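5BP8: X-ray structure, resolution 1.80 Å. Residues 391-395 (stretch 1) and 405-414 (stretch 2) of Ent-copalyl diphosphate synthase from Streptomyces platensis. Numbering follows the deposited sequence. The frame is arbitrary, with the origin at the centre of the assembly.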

# COMPACT_ATOMS: atom_id res chain seq x y z
N ASP A 391 -7.65 17.90 -16.45
CA ASP A 391 -7.75 16.88 -17.48
C ASP A 391 -8.82 15.81 -17.25
O ASP A 391 -9.00 14.92 -18.11
CB ASP A 391 -6.37 16.23 -17.76
CG ASP A 391 -5.86 15.36 -16.63
OD1 ASP A 391 -6.52 15.20 -15.55
OD2 ASP A 391 -4.76 14.79 -16.82
N GLY A 392 -9.54 15.88 -16.14
CA GLY A 392 -10.60 14.93 -15.85
C GLY A 392 -10.22 13.85 -14.85
O GLY A 392 -11.06 13.08 -14.38
N SER A 393 -8.94 13.81 -14.50
CA SER A 393 -8.46 12.80 -13.58
C SER A 393 -8.53 13.29 -12.14
O SER A 393 -8.79 14.46 -11.88
CB SER A 393 -7.02 12.43 -13.94
OG SER A 393 -6.12 13.47 -13.61
N TRP A 394 -8.27 12.37 -11.20
CA TRP A 394 -7.96 12.74 -9.83
C TRP A 394 -6.61 12.07 -9.48
O TRP A 394 -6.18 11.18 -10.18
CB TRP A 394 -9.00 12.22 -8.82
CG TRP A 394 -10.30 13.00 -8.73
CD1 TRP A 394 -10.63 13.95 -7.81
CD2 TRP A 394 -11.46 12.83 -9.55
NE1 TRP A 394 -11.92 14.41 -8.03
CE2 TRP A 394 -12.45 13.71 -9.07
CE3 TRP A 394 -11.75 12.01 -10.65
CZ2 TRP A 394 -13.73 13.81 -9.68
CZ3 TRP A 394 -13.01 12.09 -11.23
CH2 TRP A 394 -13.98 13.00 -10.75
N MSE A 395 -6.00 12.53 -8.40
CA MSE A 395 -4.85 11.84 -7.79
C MSE A 395 -5.20 11.65 -6.34
O MSE A 395 -5.97 12.43 -5.76
CB MSE A 395 -3.59 12.69 -7.87
CG MSE A 395 -2.74 12.49 -9.13
SE MSE A 395 -2.10 10.63 -9.37
CE MSE A 395 -0.66 10.28 -8.09
N ALA A 405 -7.17 6.55 -8.36
CA ALA A 405 -7.85 7.73 -7.79
C ALA A 405 -9.04 8.13 -8.66
O ALA A 405 -10.17 8.38 -8.15
CB ALA A 405 -6.88 8.88 -7.65
N THR A 406 -8.84 8.08 -9.98
CA THR A 406 -9.90 8.51 -10.90
C THR A 406 -11.08 7.53 -10.89
O THR A 406 -12.25 7.95 -10.91
CB THR A 406 -9.35 8.69 -12.33
OG1 THR A 406 -8.26 9.63 -12.29
CG2 THR A 406 -10.43 9.26 -13.26
N ALA A 407 -10.78 6.23 -10.85
CA ALA A 407 -11.84 5.24 -10.74
C ALA A 407 -12.61 5.42 -9.45
O ALA A 407 -13.86 5.44 -9.48
CB ALA A 407 -11.30 3.84 -10.82
N CYS A 408 -11.90 5.55 -8.32
CA CYS A 408 -12.58 5.69 -7.02
C CYS A 408 -13.59 6.86 -7.05
O CYS A 408 -14.75 6.70 -6.67
CB CYS A 408 -11.60 5.91 -5.88
SG CYS A 408 -10.66 4.41 -5.44
N CYS A 409 -13.11 8.02 -7.46
CA CYS A 409 -13.88 9.26 -7.38
C CYS A 409 -15.00 9.29 -8.38
O CYS A 409 -16.14 9.66 -8.03
CB CYS A 409 -12.97 10.47 -7.56
SG CYS A 409 -11.82 10.64 -6.20
N ALA A 410 -14.73 8.91 -9.62
CA ALA A 410 -15.79 8.93 -10.66
C ALA A 410 -16.88 7.90 -10.37
O ALA A 410 -18.06 8.17 -10.62
CB ALA A 410 -15.21 8.69 -12.03
N LEU A 411 -16.50 6.73 -9.85
CA LEU A 411 -17.49 5.69 -9.59
C LEU A 411 -18.37 6.02 -8.39
O LEU A 411 -19.55 5.67 -8.38
CB LEU A 411 -16.83 4.32 -9.38
CG LEU A 411 -16.27 3.73 -10.69
CD1 LEU A 411 -15.38 2.53 -10.39
CD2 LEU A 411 -17.39 3.42 -11.67
N ALA A 412 -17.80 6.67 -7.38
CA ALA A 412 -18.56 7.13 -6.22
C ALA A 412 -19.53 8.23 -6.67
O ALA A 412 -20.72 8.20 -6.31
CB ALA A 412 -17.61 7.66 -5.16
N LEU A 413 -19.03 9.19 -7.44
CA LEU A 413 -19.87 10.29 -7.95
C LEU A 413 -20.95 9.82 -8.92
O LEU A 413 -22.04 10.41 -8.97
CB LEU A 413 -19.02 11.36 -8.61
CG LEU A 413 -18.25 12.28 -7.67
CD1 LEU A 413 -17.16 12.98 -8.47
CD2 LEU A 413 -19.12 13.29 -6.95
N ALA A 414 -20.66 8.79 -9.72
CA ALA A 414 -21.63 8.26 -10.68
C ALA A 414 -22.85 7.68 -9.96
O ALA A 414 -23.99 7.90 -10.37
CB ALA A 414 -20.98 7.21 -11.57

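Stretch 2 is helical from end to end, and the helix runs on beyond it in both directions. Its backbone bonds follow the i to i+4 pattern, as in Cys409 N to Ala405 O at 3.0 Å and Ala414 N to Ala410 O at 2.8 Å. Stretch 1 has no regular helix or strand. Its last two residues come nearest to the start of stretch 2: Trp394 CA lies 4.8 Å from Thr406 CA, and Met395 CA lies 5.1 Å from Ala405 CA. Together the two stretches bury 335 Å², both sides summed.

At its start, stretch 1 is held by its own hydrogen bonds. Gly392 has a positive phi of 102°, and at its backbone angles a CB would be jammed against the carbonyl oxygen of Asp391. Asp391 OD1 accepts two hydrogen bonds from Ser393, one from N at 3.0 Å and one from OG at 2.6 Å. Asp391 itself does not touch the helix.

One hydrogen bond joins the stretches. Trp394 N donates to Thr406 OG1 at 2.9 Å, with a nearly straight N-H...O angle of 169°. The hydroxyl oxygen of Thr406 thus caters for a loop amide, and ties the start of the indole-bearing residue to the helix. Thr406 has chi1 in the m well. Its OG1 also lies 3.4 Å from Ser393 CA, and its CG2 packs 4.0 Å from Trp394 CE3.

Trp394 dominates the apolar contact. It is buried, its CA-to-CB bond points toward the helix, and the helix covers 120 Å² of it. The indole extends along the helix and meets residues on successive turns. Near its base, Trp394 CB is 4.1 Å from Ala405 CB. Cys409 then sits over one face of the ring. Its CB is 3.6 Å from the centroid of the Trp394 six-membered ring, 17° off the normal, a CH-pi contact. Its SG is 3.9 Å from the centroid of the five-membered ring, 13° off the normal. The polarizable sulfur and the CH group thus both rest on the pi cloud. Farther out, Trp394 CZ3 approaches Ala410 CB at 4.1 Å, and Trp394 CZ2 meets Leu413 CD1 at 3.7 Å. These are van der Waals contacts.

The CA-to-CB bond of Met395, a selenomethionine, points away from the helix. Its backbone still makes contact: Met395 C is 3.5 Å from Ala405 CB. The small alanine methyl also lies 3.5 Å from Trp394 O, so the loop backbone passes close to the helix here.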